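Local coordinates for polar amino acid ABC uptake transporter substrate binding protein (Streptococcus thermophilus LMG 18311, PDB 3HV1), which probably captures a polar amino acid outside the cell and hands it to the membrane part of an ABC uptake transporter, at residues Thr101-Val106 / Thr253-Gly258; Ile181-Ala186 / Phe247-Ala252; Phe27-Val32 / Trp64-Trp69; Met105-Val110 / Glu207-Ala212. One frame throughout, in Å; residues are numbered along the deposited sequence.

Interaction 1 (Thr101-Val106 / Thr253-Gly258)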
loop_
_atom_site.group_PDB
_atom_site.type_symbol
_atom_site.label_atom_id
_atom_site.label_comp_id
_atom_site.label_asym_id
_atom_site.label_seq_id
_atom_site.Cartn_x
_atom_site.Cartn_y
_atom_site.Cartn_z
ATOM N N THR A 101 -4.847 5.281 8.173
ATOM C CA THR A 101 -3.718 4.518 8.673
ATOM C C THR A 101 -3.504 3.520 7.546
ATOM O O THR A 101 -4.259 3.499 6.568
ATOM C CB THR A 101 -4.062 3.661 9.902
ATOM O OG1 THR A 101 -5.143 2.773 9.564
ATOM C CG2 THR A 101 -4.439 4.523 11.094
ATOM N N GLU A 102 -2.472 2.702 7.694
ATOM C CA GLU A 102 -2.191 1.641 6.740
ATOM C C GLU A 102 -3.326 0.637 6.948
ATOM O O GLU A 102 -3.981 0.651 7.991
ATOM C CB GLU A 102 -0.853 0.979 7.078
ATOM C CG GLU A 102 0.339 1.891 6.906
ATOM C CD GLU A 102 0.390 2.496 5.522
ATOM O OE1 GLU A 102 0.215 1.734 4.545
ATOM O OE2 GLU A 102 0.607 3.726 5.407
ATOM N N PRO A 103 -3.594 -0.233 5.957
ATOM C CA PRO A 103 -4.677 -1.210 6.132
ATOM C C PRO A 103 -4.280 -2.314 7.105
ATOM O O PRO A 103 -3.136 -2.760 7.088
ATOM C CB PRO A 103 -4.896 -1.735 4.716
ATOM C CG PRO A 103 -3.507 -1.644 4.111
ATOM C CD PRO A 103 -3.052 -0.281 4.583
ATOM N N TYR A 104 -5.204 -2.754 7.960
ATOM C CA TYR A 104 -4.870 -3.811 8.915
ATOM C C TYR A 104 -5.431 -5.189 8.516
ATOM O O TYR A 104 -5.044 -6.217 9.076
ATOM C CB TYR A 104 -5.324 -3.420 10.339
ATOM C CG TYR A 104 -6.785 -3.042 10.473
ATOM C CD1 TYR A 104 -7.750 -4.006 10.752
ATOM C CD2 TYR A 104 -7.207 -1.719 10.279
ATOM C CE1 TYR A 104 -9.115 -3.668 10.832
ATOM C CE2 TYR A 104 -8.560 -1.374 10.356
ATOM C CZ TYR A 104 -9.504 -2.356 10.631
ATOM O OH TYR A 104 -10.836 -2.026 10.689
HETATM N N MSE A 105 -6.339 -5.212 7.548
HETATM C CA MSE A 105 -6.887 -6.477 7.077
HETATM C C MSE A 105 -7.643 -6.324 5.767
HETATM O O MSE A 105 -8.149 -5.246 5.447
HETATM C CB MSE A 105 -7.783 -7.132 8.146
HETATM C CG MSE A 105 -9.302 -6.952 7.970
HETATM SE SE MSE A 105 -10.400 -8.164 9.004
HETATM C CE MSE A 105 -10.488 -9.644 7.765
ATOM N N VAL A 106 -7.694 -7.407 5.000
ATOM C CA VAL A 106 -8.388 -7.381 3.730
ATOM C C VAL A 106 -9.653 -8.202 3.767
ATOM O O VAL A 106 -9.662 -9.334 4.240
ATOM C CB VAL A 106 -7.507 -7.911 2.575
ATOM C CG1 VAL A 106 -8.327 -7.984 1.291
ATOM C CG2 VAL A 106 -6.313 -7.008 2.380
ATOM N N THR A 253 -2.251 -7.705 7.411
ATOM C CA THR A 253 -1.779 -7.320 6.092
ATOM C C THR A 253 -0.260 -7.265 6.186
ATOM O O THR A 253 0.294 -7.260 7.280
ATOM C CB THR A 253 -2.258 -5.916 5.705
ATOM O OG1 THR A 253 -1.883 -5.000 6.740
ATOM C CG2 THR A 253 -3.782 -5.883 5.510
ATOM N N ASP A 254 0.413 -7.216 5.045
ATOM C CA ASP A 254 1.862 -7.128 5.064
ATOM C C ASP A 254 2.318 -5.869 5.811
ATOM O O ASP A 254 3.350 -5.882 6.475
ATOM C CB ASP A 254 2.411 -7.140 3.637
ATOM C CG ASP A 254 2.301 -8.508 2.989
ATOM O OD1 ASP A 254 2.344 -9.519 3.724
ATOM O OD2 ASP A 254 2.189 -8.579 1.751
ATOM N N GLN A 255 1.547 -4.786 5.719
ATOM C CA GLN A 255 1.912 -3.556 6.422
ATOM C C GLN A 255 1.948 -3.775 7.935
ATOM O O GLN A 255 2.887 -3.337 8.613
ATOM C CB GLN A 255 0.939 -2.419 6.082
ATOM C CG GLN A 255 1.080 -1.906 4.653
ATOM C CD GLN A 255 0.070 -2.511 3.714
ATOM O OE1 GLN A 255 -0.336 -3.664 3.872
ATOM N NE2 GLN A 255 -0.339 -1.739 2.715
ATOM N N VAL A 256 0.928 -4.448 8.465
ATOM C CA VAL A 256 0.870 -4.732 9.897
ATOM C C VAL A 256 2.076 -5.588 10.286
ATOM O O VAL A 256 2.595 -5.472 11.397
ATOM C CB VAL A 256 -0.441 -5.482 10.265
ATOM C CG1 VAL A 256 -0.321 -6.141 11.627
ATOM C CG2 VAL A 256 -1.598 -4.504 10.267
ATOM N N LYS A 257 2.517 -6.439 9.361
ATOM C CA LYS A 257 3.656 -7.320 9.595
ATOM C C LYS A 257 5.004 -6.606 9.482
ATOM O O LYS A 257 6.049 -7.203 9.732
ATOM C CB LYS A 257 3.623 -8.493 8.614
ATOM C CG LYS A 257 2.462 -9.443 8.811
ATOM C CD LYS A 257 2.519 -10.588 7.811
ATOM C CE LYS A 257 1.379 -11.577 8.025
ATOM N NZ LYS A 257 1.384 -12.674 7.009
ATOM N N GLY A 258 4.981 -5.336 9.098
ATOM C CA GLY A 258 6.215 -4.577 8.974
ATOM C C GLY A 258 6.900 -4.668 7.618
ATOM O O GLY A 258 8.009 -4.161 7.449
#

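Interaction 2 (Ile181-Ala186 / Phe247-Ala252)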
loop_
_atom_site.group_PDB
_atom_site.type_symbol
_atom_site.label_atom_id
_atom_site.label_comp_id
_atom_site.label_asym_id
_atom_site.label_seq_id
_atom_site.Cartn_x
_atom_site.Cartn_y
_atom_site.Cartn_z
ATOM N N ILE A 181 -19.352 -15.692 0.002
ATOM C CA ILE A 181 -19.714 -14.738 1.048
ATOM C C ILE A 181 -18.480 -13.938 1.478
ATOM O O ILE A 181 -17.357 -14.338 1.193
ATOM C CB ILE A 181 -20.291 -15.498 2.273
ATOM C CG1 ILE A 181 -20.835 -14.524 3.314
ATOM C CG2 ILE A 181 -19.215 -16.376 2.888
ATOM C CD1 ILE A 181 -22.105 -13.841 2.898
ATOM N N ASP A 182 -18.687 -12.810 2.155
ATOM C CA ASP A 182 -17.562 -11.994 2.610
ATOM C C ASP A 182 -16.682 -12.776 3.579
ATOM O O ASP A 182 -17.181 -13.480 4.449
ATOM C CB ASP A 182 -18.034 -10.740 3.350
ATOM C CG ASP A 182 -18.721 -9.724 2.443
ATOM O OD1 ASP A 182 -18.326 -8.544 2.498
ATOM O OD2 ASP A 182 -19.647 -10.093 1.704
ATOM N N ARG A 183 -15.373 -12.611 3.438
ATOM C CA ARG A 183 -14.413 -13.259 4.318
ATOM C C ARG A 183 -14.781 -12.961 5.774
ATOM O O ARG A 183 -14.849 -13.876 6.590
ATOM C CB ARG A 183 -13.015 -12.728 4.032
ATOM C CG ARG A 183 -11.925 -13.359 4.872
ATOM C CD ARG A 183 -10.648 -12.549 4.788
ATOM N NE ARG A 183 -9.531 -13.245 5.415
ATOM C CZ ARG A 183 -8.311 -12.732 5.536
ATOM N NH1 ARG A 183 -8.052 -11.514 5.074
ATOM N NH2 ARG A 183 -7.347 -13.447 6.096
ATOM N N VAL A 184 -15.027 -11.691 6.108
ATOM C CA VAL A 184 -15.369 -11.358 7.498
ATOM C C VAL A 184 -16.533 -12.172 8.072
ATOM O O VAL A 184 -16.541 -12.477 9.264
ATOM C CB VAL A 184 -15.712 -9.843 7.713
ATOM C CG1 VAL A 184 -14.447 -9.010 7.676
ATOM C CG2 VAL A 184 -16.741 -9.370 6.687
ATOM N N TYR A 185 -17.512 -12.526 7.242
ATOM C CA TYR A 185 -18.644 -13.314 7.726
ATOM C C TYR A 185 -18.315 -14.800 7.760
ATOM O O TYR A 185 -18.649 -15.503 8.713
ATOM C CB TYR A 185 -19.876 -13.103 6.837
ATOM C CG TYR A 185 -20.344 -11.666 6.771
ATOM C CD1 TYR A 185 -20.505 -10.916 7.934
ATOM C CD2 TYR A 185 -20.613 -11.055 5.546
ATOM C CE1 TYR A 185 -20.919 -9.585 7.882
ATOM C CE2 TYR A 185 -21.027 -9.728 5.477
ATOM C CZ TYR A 185 -21.174 -8.995 6.653
ATOM O OH TYR A 185 -21.550 -7.668 6.597
ATOM N N ALA A 186 -17.683 -15.285 6.700
ATOM C CA ALA A 186 -17.313 -16.695 6.624
ATOM C C ALA A 186 -16.479 -17.098 7.833
ATOM O O ALA A 186 -16.839 -18.010 8.580
ATOM C CB ALA A 186 -16.522 -16.962 5.328
ATOM N N PHE A 247 -11.646 -14.496 13.843
ATOM C CA PHE A 247 -11.661 -15.156 12.543
ATOM C C PHE A 247 -11.039 -16.551 12.436
ATOM O O PHE A 247 -11.143 -17.187 11.397
ATOM C CB PHE A 247 -11.001 -14.232 11.514
ATOM C CG PHE A 247 -11.596 -12.848 11.477
ATOM C CD1 PHE A 247 -12.938 -12.664 11.142
ATOM C CD2 PHE A 247 -10.826 -11.732 11.805
ATOM C CE1 PHE A 247 -13.509 -11.388 11.138
ATOM C CE2 PHE A 247 -11.389 -10.449 11.804
ATOM C CZ PHE A 247 -12.731 -10.277 11.470
ATOM N N GLY A 248 -10.382 -17.027 13.489
ATOM C CA GLY A 248 -9.788 -18.355 13.417
ATOM C C GLY A 248 -8.552 -18.435 12.538
ATOM O O GLY A 248 -8.078 -19.525 12.208
ATOM N N GLU A 249 -8.038 -17.278 12.143
ATOM C CA GLU A 249 -6.835 -17.207 11.334
ATOM C C GLU A 249 -6.208 -15.822 11.481
ATOM O O GLU A 249 -6.805 -14.922 12.068
ATOM C CB GLU A 249 -7.135 -17.525 9.859
ATOM C CG GLU A 249 -7.838 -16.453 9.062
ATOM C CD GLU A 249 -7.991 -16.848 7.594
ATOM O OE1 GLU A 249 -8.728 -17.816 7.310
ATOM O OE2 GLU A 249 -7.366 -16.201 6.724
ATOM N N ASP A 250 -4.993 -15.675 10.968
ATOM C CA ASP A 250 -4.242 -14.421 11.029
ATOM C C ASP A 250 -4.575 -13.557 9.806
ATOM O O ASP A 250 -4.182 -13.879 8.679
ATOM C CB ASP A 250 -2.747 -14.748 11.064
ATOM C CG ASP A 250 -1.868 -13.515 11.098
ATOM O OD1 ASP A 250 -2.407 -12.391 11.155
ATOM O OD2 ASP A 250 -0.623 -13.679 11.066
ATOM N N VAL A 251 -5.284 -12.454 10.031
ATOM C CA VAL A 251 -5.682 -11.580 8.924
ATOM C C VAL A 251 -4.762 -10.383 8.680
ATOM O O VAL A 251 -5.052 -9.533 7.854
ATOM C CB VAL A 251 -7.111 -11.046 9.142
ATOM C CG1 VAL A 251 -8.063 -12.212 9.348
ATOM C CG2 VAL A 251 -7.143 -10.100 10.338
ATOM N N ALA A 252 -3.645 -10.329 9.387
ATOM C CA ALA A 252 -2.722 -9.211 9.244
ATOM C C ALA A 252 -2.249 -8.971 7.817
ATOM O O ALA A 252 -1.899 -9.908 7.103
ATOM C CB ALA A 252 -1.516 -9.420 10.151
HETATM O O HOH W 1 -6.098 -9.631 5.393
HETATM O O HOH W 2 -10.108 -16.247 5.250
#

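Interaction 3 (Phe27-Val32 / Trp64-Trp69)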
loop_
_atom_site.group_PDB
_atom_site.type_symbol
_atom_site.label_atom_id
_atom_site.label_comp_id
_atom_site.label_asym_id
_atom_site.label_seq_id
_atom_site.Cartn_x
_atom_site.Cartn_y
_atom_site.Cartn_z
ATOM N N PHE A 27 -18.429 4.227 15.610
ATOM C CA PHE A 27 -18.670 2.983 14.893
ATOM C C PHE A 27 -20.152 2.773 14.642
ATOM O O PHE A 27 -20.992 3.379 15.296
ATOM C CB PHE A 27 -18.126 1.798 15.697
ATOM C CG PHE A 27 -18.922 1.483 16.939
ATOM C CD1 PHE A 27 -19.682 0.320 17.016
ATOM C CD2 PHE A 27 -18.918 2.351 18.026
ATOM C CE1 PHE A 27 -20.424 0.025 18.154
ATOM C CE2 PHE A 27 -19.654 2.068 19.165
ATOM C CZ PHE A 27 -20.412 0.901 19.230
ATOM N N ASP A 28 -20.451 1.906 13.681
ATOM C CA ASP A 28 -21.821 1.551 13.331
ATOM C C ASP A 28 -22.190 0.383 14.253
ATOM O O ASP A 28 -21.655 -0.713 14.104
ATOM C CB ASP A 28 -21.859 1.111 11.864
ATOM C CG ASP A 28 -23.243 0.689 11.407
ATOM O OD1 ASP A 28 -24.075 0.314 12.258
ATOM O OD2 ASP A 28 -23.484 0.712 10.180
ATOM N N ALA A 29 -23.098 0.619 15.199
ATOM C CA ALA A 29 -23.514 -0.403 16.168
ATOM C C ALA A 29 -24.129 -1.681 15.608
ATOM O O ALA A 29 -24.401 -2.617 16.354
ATOM C CB ALA A 29 -24.477 0.203 17.179
ATOM N N THR A 30 -24.355 -1.729 14.305
ATOM C CA THR A 30 -24.942 -2.922 13.705
ATOM C C THR A 30 -23.926 -3.705 12.880
ATOM O O THR A 30 -24.244 -4.768 12.350
ATOM C CB THR A 30 -26.090 -2.558 12.751
ATOM O OG1 THR A 30 -25.544 -1.945 11.576
ATOM C CG2 THR A 30 -27.064 -1.585 13.416
ATOM N N PHE A 31 -22.704 -3.200 12.776
ATOM C CA PHE A 31 -21.718 -3.870 11.939
ATOM C C PHE A 31 -20.967 -5.085 12.474
ATOM O O PHE A 31 -19.772 -5.010 12.776
ATOM C CB PHE A 31 -20.712 -2.852 11.415
ATOM C CG PHE A 31 -19.990 -3.302 10.183
ATOM C CD1 PHE A 31 -20.700 -3.736 9.068
ATOM C CD2 PHE A 31 -18.602 -3.272 10.122
ATOM C CE1 PHE A 31 -20.036 -4.133 7.910
ATOM C CE2 PHE A 31 -17.930 -3.666 8.968
ATOM C CZ PHE A 31 -18.642 -4.097 7.863
ATOM N N VAL A 32 -21.667 -6.212 12.561
ATOM C CA VAL A 32 -21.053 -7.466 12.999
ATOM C C VAL A 32 -20.120 -7.860 11.849
ATOM O O VAL A 32 -20.476 -7.690 10.684
ATOM C CB VAL A 32 -22.106 -8.582 13.167
ATOM C CG1 VAL A 32 -21.447 -9.841 13.718
ATOM C CG2 VAL A 32 -23.224 -8.116 14.086
ATOM N N TRP A 64 -16.061 4.491 23.175
ATOM C CA TRP A 64 -16.740 4.003 21.985
ATOM C C TRP A 64 -18.096 4.675 21.793
ATOM O O TRP A 64 -18.966 4.599 22.652
ATOM C CB TRP A 64 -16.891 2.484 22.061
ATOM C CG TRP A 64 -15.576 1.767 21.821
ATOM C CD1 TRP A 64 -14.731 1.238 22.760
ATOM C CD2 TRP A 64 -14.957 1.537 20.550
ATOM N NE1 TRP A 64 -13.621 0.685 22.144
ATOM C CE2 TRP A 64 -13.738 0.858 20.790
ATOM C CE3 TRP A 64 -15.312 1.843 19.231
ATOM C CZ2 TRP A 64 -12.876 0.482 19.755
ATOM C CZ3 TRP A 64 -14.450 1.468 18.199
ATOM C CH2 TRP A 64 -13.246 0.793 18.472
ATOM N N GLN A 65 -18.256 5.328 20.653
ATOM C CA GLN A 65 -19.482 6.047 20.349
ATOM C C GLN A 65 -20.238 5.473 19.155
ATOM O O GLN A 65 -19.770 5.539 18.025
ATOM C CB GLN A 65 -19.144 7.514 20.086
ATOM C CG GLN A 65 -20.341 8.400 19.802
ATOM C CD GLN A 65 -21.230 8.559 21.011
ATOM O OE1 GLN A 65 -20.802 9.068 22.051
ATOM N NE2 GLN A 65 -22.475 8.118 20.889
ATOM N N ALA A 66 -21.407 4.898 19.407
ATOM C CA ALA A 66 -22.213 4.365 18.311
ATOM C C ALA A 66 -22.720 5.603 17.579
ATOM O O ALA A 66 -23.237 6.519 18.209
ATOM C CB ALA A 66 -23.385 3.541 18.859
ATOM N N ILE A 67 -22.567 5.645 16.260
ATOM C CA ILE A 67 -23.004 6.812 15.504
ATOM C C ILE A 67 -23.902 6.465 14.321
ATOM O O ILE A 67 -24.032 5.304 13.946
ATOM C CB ILE A 67 -21.806 7.586 14.927
ATOM C CG1 ILE A 67 -21.059 6.695 13.921
ATOM C CG2 ILE A 67 -20.875 8.030 16.045
ATOM C CD1 ILE A 67 -19.926 7.393 13.180
ATOM N N ASP A 68 -24.543 7.485 13.758
ATOM C CA ASP A 68 -25.357 7.285 12.568
ATOM C C ASP A 68 -24.229 7.173 11.544
ATOM O O ASP A 68 -23.531 8.153 11.286
ATOM C CB ASP A 68 -26.214 8.525 12.280
ATOM C CG ASP A 68 -27.050 8.377 11.020
ATOM O OD1 ASP A 68 -26.483 7.986 9.976
ATOM O OD2 ASP A 68 -28.273 8.661 11.074
ATOM N N TRP A 69 -24.032 5.983 10.986
ATOM C CA TRP A 69 -22.937 5.758 10.039
ATOM C C TRP A 69 -22.850 6.767 8.894
ATOM O O TRP A 69 -21.755 7.178 8.504
ATOM C CB TRP A 69 -23.014 4.329 9.480
ATOM C CG TRP A 69 -21.743 3.851 8.800
ATOM C CD1 TRP A 69 -21.626 3.407 7.516
ATOM C CD2 TRP A 69 -20.432 3.752 9.379
ATOM N NE1 TRP A 69 -20.327 3.040 7.255
ATOM C CE2 TRP A 69 -19.572 3.243 8.380
ATOM C CE3 TRP A 69 -19.900 4.045 10.640
ATOM C CZ2 TRP A 69 -18.201 3.019 8.602
ATOM C CZ3 TRP A 69 -18.532 3.824 10.863
ATOM C CH2 TRP A 69 -17.703 3.314 9.843
HETATM O O HOH W 3 -24.695 2.828 15.406
#

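Interaction 4 (Met105-Val110 / Glu207-Ala212)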
loop_
_atom_site.group_PDB
_atom_site.type_symbol
_atom_site.label_atom_id
_atom_site.label_comp_id
_atom_site.label_asym_id
_atom_site.label_seq_id
_atom_site.Cartn_x
_atom_site.Cartn_y
_atom_site.Cartn_z
HETATM N N MSE A 105 -6.339 -5.212 7.548
HETATM C CA MSE A 105 -6.887 -6.477 7.077
HETATM C C MSE A 105 -7.643 -6.324 5.767
HETATM O O MSE A 105 -8.149 -5.246 5.447
HETATM C CB MSE A 105 -7.783 -7.132 8.146
HETATM C CG MSE A 105 -9.302 -6.952 7.970
HETATM SE SE MSE A 105 -10.400 -8.164 9.004
HETATM C CE MSE A 105 -10.488 -9.644 7.765
ATOM N N VAL A 106 -7.694 -7.407 5.000
ATOM C CA VAL A 106 -8.388 -7.381 3.730
ATOM C C VAL A 106 -9.653 -8.202 3.767
ATOM O O VAL A 106 -9.662 -9.334 4.240
ATOM C CB VAL A 106 -7.507 -7.911 2.575
ATOM C CG1 VAL A 106 -8.327 -7.984 1.291
ATOM C CG2 VAL A 106 -6.313 -7.008 2.380
ATOM N N ASN A 107 -10.732 -7.607 3.281
ATOM C CA ASN A 107 -11.988 -8.316 3.211
ATOM C C ASN A 107 -12.267 -8.524 1.736
ATOM O O ASN A 107 -12.031 -7.637 0.917
ATOM C CB ASN A 107 -13.118 -7.527 3.846
ATOM C CG ASN A 107 -14.434 -8.251 3.743
ATOM O OD1 ASN A 107 -14.498 -9.469 3.947
ATOM N ND2 ASN A 107 -15.496 -7.519 3.420
ATOM N N GLU A 108 -12.750 -9.707 1.399
ATOM C CA GLU A 108 -13.045 -10.030 0.014
ATOM C C GLU A 108 -13.989 -11.219 0.006
ATOM O O GLU A 108 -14.181 -11.871 1.027
ATOM C CB GLU A 108 -11.753 -10.403 -0.721
ATOM C CG GLU A 108 -11.153 -11.729 -0.261
ATOM C CD GLU A 108 -9.841 -12.043 -0.944
ATOM O OE1 GLU A 108 -9.765 -11.900 -2.184
ATOM O OE2 GLU A 108 -8.887 -12.444 -0.247
ATOM N N GLN A 109 -14.588 -11.488 -1.145
ATOM C CA GLN A 109 -15.491 -12.619 -1.262
ATOM C C GLN A 109 -14.653 -13.886 -1.198
ATOM O O GLN A 109 -13.586 -13.959 -1.818
ATOM C CB GLN A 109 -16.229 -12.581 -2.604
ATOM C CG GLN A 109 -17.140 -11.394 -2.757
ATOM C CD GLN A 109 -18.119 -11.291 -1.611
ATOM O OE1 GLN A 109 -18.832 -12.243 -1.303
ATOM N NE2 GLN A 109 -18.160 -10.134 -0.971
ATOM N N VAL A 110 -15.118 -14.863 -0.424
ATOM C CA VAL A 110 -14.429 -16.142 -0.324
ATOM C C VAL A 110 -15.411 -17.229 -0.715
ATOM O O VAL A 110 -16.620 -17.077 -0.520
ATOM C CB VAL A 110 -13.929 -16.435 1.109
ATOM C CG1 VAL A 110 -12.821 -15.445 1.484
ATOM C CG2 VAL A 110 -15.086 -16.369 2.099
ATOM N N GLU A 207 -12.287 -8.586 -6.728
ATOM C CA GLU A 207 -11.570 -7.492 -6.084
ATOM C C GLU A 207 -12.066 -7.272 -4.661
ATOM O O GLU A 207 -13.268 -7.260 -4.401
ATOM C CB GLU A 207 -11.726 -6.204 -6.900
ATOM C CG GLU A 207 -11.146 -4.968 -6.231
ATOM C CD GLU A 207 -11.110 -3.768 -7.162
ATOM O OE1 GLU A 207 -11.932 -3.721 -8.102
ATOM O OE2 GLU A 207 -10.270 -2.871 -6.945
ATOM N N GLY A 208 -11.129 -7.094 -3.738
ATOM C CA GLY A 208 -11.508 -6.885 -2.356
ATOM C C GLY A 208 -11.369 -5.452 -1.891
ATOM O O GLY A 208 -11.181 -4.533 -2.690
ATOM N N GLU A 209 -11.477 -5.270 -0.581
ATOM C CA GLU A 209 -11.353 -3.958 0.034
ATOM C C GLU A 209 -10.400 -4.100 1.214
ATOM O O GLU A 209 -10.272 -5.188 1.786
ATOM C CB GLU A 209 -12.724 -3.474 0.514
ATOM C CG GLU A 209 -13.301 -4.272 1.664
ATOM C CD GLU A 209 -14.770 -3.969 1.910
ATOM O OE1 GLU A 209 -15.169 -2.796 1.787
ATOM O OE2 GLU A 209 -15.523 -4.907 2.241
ATOM N N SER A 210 -9.718 -3.016 1.569
ATOM C CA SER A 210 -8.794 -3.053 2.694
ATOM C C SER A 210 -9.309 -2.150 3.816
ATOM O O SER A 210 -9.575 -0.963 3.595
ATOM C CB SER A 210 -7.403 -2.593 2.254
ATOM O OG SER A 210 -6.877 -3.441 1.250
ATOM N N PHE A 211 -9.462 -2.719 5.010
ATOM C CA PHE A 211 -9.934 -1.960 6.156
ATOM C C PHE A 211 -8.791 -1.134 6.727
ATOM O O PHE A 211 -7.676 -1.625 6.887
ATOM C CB PHE A 211 -10.478 -2.881 7.256
ATOM C CG PHE A 211 -11.721 -3.638 6.872
ATOM C CD1 PHE A 211 -12.631 -3.106 5.968
ATOM C CD2 PHE A 211 -12.017 -4.858 7.477
ATOM C CE1 PHE A 211 -13.819 -3.769 5.667
ATOM C CE2 PHE A 211 -13.207 -5.531 7.184
ATOM C CZ PHE A 211 -14.109 -4.981 6.276
ATOM N N ALA A 212 -9.079 0.129 7.027
ATOM C CA ALA A 212 -8.092 1.026 7.603
ATOM C C ALA A 212 -8.856 1.989 8.503
ATOM O O ALA A 212 -10.081 2.069 8.438
ATOM C CB ALA A 212 -7.336 1.786 6.496
HETATM O O HOH W 4 -14.214 -9.567 -3.150
#

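Interaction 1 (Thr101-Val106 / Thr253-Gly258)
Thr-253 carries this contact, and every atom of its side chain beyond the backbone has a neighbour in Thr-101-Val-106. CB points at that segment and lies 3.6 Å from Pro-103 O. From CB the hydroxyl branch takes the crowded position between the backbone N and the carbonyl carbon (chi1 54°), which brings OG1 to 2.6 Å from Pro-103 O, a short hydrogen bond donated by the threonine. OG1 stands above the plane of that carbonyl, about 33° out of it, and also accepts a weak bond from Val-256 N. The methyl branch, anti to the carbonyl carbon, runs along the next peptide: CG2 is 3.3 Å from Met-105 N, and Val-106 CG2 packs loosely on it, the two side chains crossing at about a right angle.

Two further side chains pack beside this grip. Gln-255 bends at chi2 and crosses the Pro-103 ring at about a right angle, so that its amide NE2 rests 3.5 Å from Pro-103 CG; its CG touches Glu-102 OE1. Val-256 sends CG2 against Tyr-104, 3.6 Å from CA, while the Tyr-104 side chain leaves the backbone away from this segment and its ring meets Trp-85.

Residues 254-257 have helical backbone angles, and Gln-255 to Gly-258 form a type I turn. This C-terminal segment packs against the connection leading into strand 105-114, consistent with the interlobe strands of the two-lobed binding-protein fold.

Interaction 2 (Ile181-Ala186 / Phe247-Ala252)
The guanidinium of Arg-183 holds Phe-247-Ala-252 through all three of its nitrogens, directly or by water. Its chain is extended from CG to NE, with CG anti to the backbone N, and so spans the gap from the first turn of helix 183-192. NH2 donates to Glu-249 OE2 at 2.8 Å with an N-H...O angle of 161°, a salt bridge that lies in the guanidinium plane but reaches the carboxylate from above its own plane, the two planes being 70° apart. NH1 donates a hydrogen bond to water 1, which donates in turn to Val-251 O; NH1 also bonds Val-106 O of the neighbouring strand. NE donates to water 2 at 3.1 Å, and that water makes a weak bond to Glu-249 OE1. Over one guanidinium face sits Val-251 CG1, 3.6 Å from NH2.

Asp-250 is satisfied on both oxygens: OD1 accepts from Ala-252 N at 3.0 Å, forming an Asx turn, and OD2 bonds Tyr-234 OH. Nearby, Phe-247 turns the edge of its ring to Val-184 O, with CE1 3.7 Å away.

The arrangement ties the junction of strand 178-182 and helix 183-192 to the tail after helix 238-247, in what is probably the two-lobed fold of family 3 solute-binding proteins.

Interaction 3 (Phe27-Val32 / Trp64-Trp69)
Phe-27 is the bump around which these two segments fit. Its CG occupies the crowded position between backbone N and carbonyl carbon (chi1 71°), which brings the ring against the Gln-65-Ala-66 peptide: CE2 comes within 3.3 Å of Ala-66 N. Trp-64 aims the edge of its six-membered ring at the phenyl face in an offset edge-to-face pair, planes at 89° and centroids 5.8 Å apart. The Ala-66 methyl meets both Phe-27 CZ and Ala-29 CB, the latter 3.9 Å from Ala-66 CB.

The Trp-69 indole offers a flat face to Asp-28, whose CB lies 3.5 Å above it, offset toward the rim, while OD2 reaches Trp-69 CB. OD1 accepts hydrogen bonds from Thr-30 N, which makes an Asx turn, and from Thr-30 OG1; together they hold the carboxylate. His-263 of the C-terminal tag of the second subunit stacks on Trp-69 and on Phe-31.

Beneath the side chains the backbones pair in parallel: Phe-27 N donates to Gln-65 O, and Ile-67 N to Phe-27 O at 2.9 Å. Beyond the pair, water 3 bridges Ala-29 N and Ile-67 O. Directional backbone bonds thus set the alignment, and largely apolar, aromatic surfaces fill the spaces around it.

Interaction 4 (Met105-Val110 / Glu207-Ala212)
Backbone hydrogen bonds define the pairing of strands 105-107 and 209-211, which run antiparallel with 142° between their directions. Asn-107 and Glu-209 form a hydrogen-bonded pair, each N donating to the other's O; the bond from Glu-209 N to Asn-107 O is the straightest, at 174°. Phe-211 N adds a third bond, to Met-105 O at 2.9 Å. Val-106 faces Ser-210 in a non-hydrogen-bonded pair, with Val-106 CG2 3.8 Å from Ser-210 OG. Past the strands, water 4 joins Gln-109 N to Glu-207 O.

Among the side chains the polar link is between Asn-107 and Glu-209, which lie side by side with nearly coplanar end groups. Asn-107 ND2 donates to the anti lone pair of Glu-209 OE2 at 2.9 Å and also to Asp-182 OD1, while OD1 accepts from Val-184 N. Two carboxylates at ND2 would tend to polarise its N-H groups.

Apolar contact gathers at Phe-211. The selenomethionine Met-105 runs alongside it, its CG 3.5 Å from Phe-211 CD2, and SE lies at the ring's edge, 5.2 Å from the centroid, a Met-aromatic contact. Asn-107 CB touches the far end of the ring, 3.7 Å from CZ.

Helix 183-192 covers the Asn-107 and Phe-211 side through Arg-183 and Val-184, and strand 105-114 is further paired with strands 178-182 and 199-203.

How the interactions relate
Interaction 3 closes first along the chain, before the other three open. Interactions 1 and 4 start from strand 105-114 and share Met-105 and Val-106; their centres are about 11 Å apart. Interactions 2 and 4 alternate along the sequence, and their centres lie about 9 Å apart, joined where strand 178-182 pairs with strand 105-114. Interaction 3 stands about 23 Å from interaction 1, centre to centre, without touching it, yet meets interaction 2 where Tyr-185 packs on Phe-31 and Val-32. All four reach one mixed sheet. Strand 105-114 thus connects the C-terminal tail, helix 183-192 and strand 209-215, consistent with the interlobe region of a two-lobed binding protein.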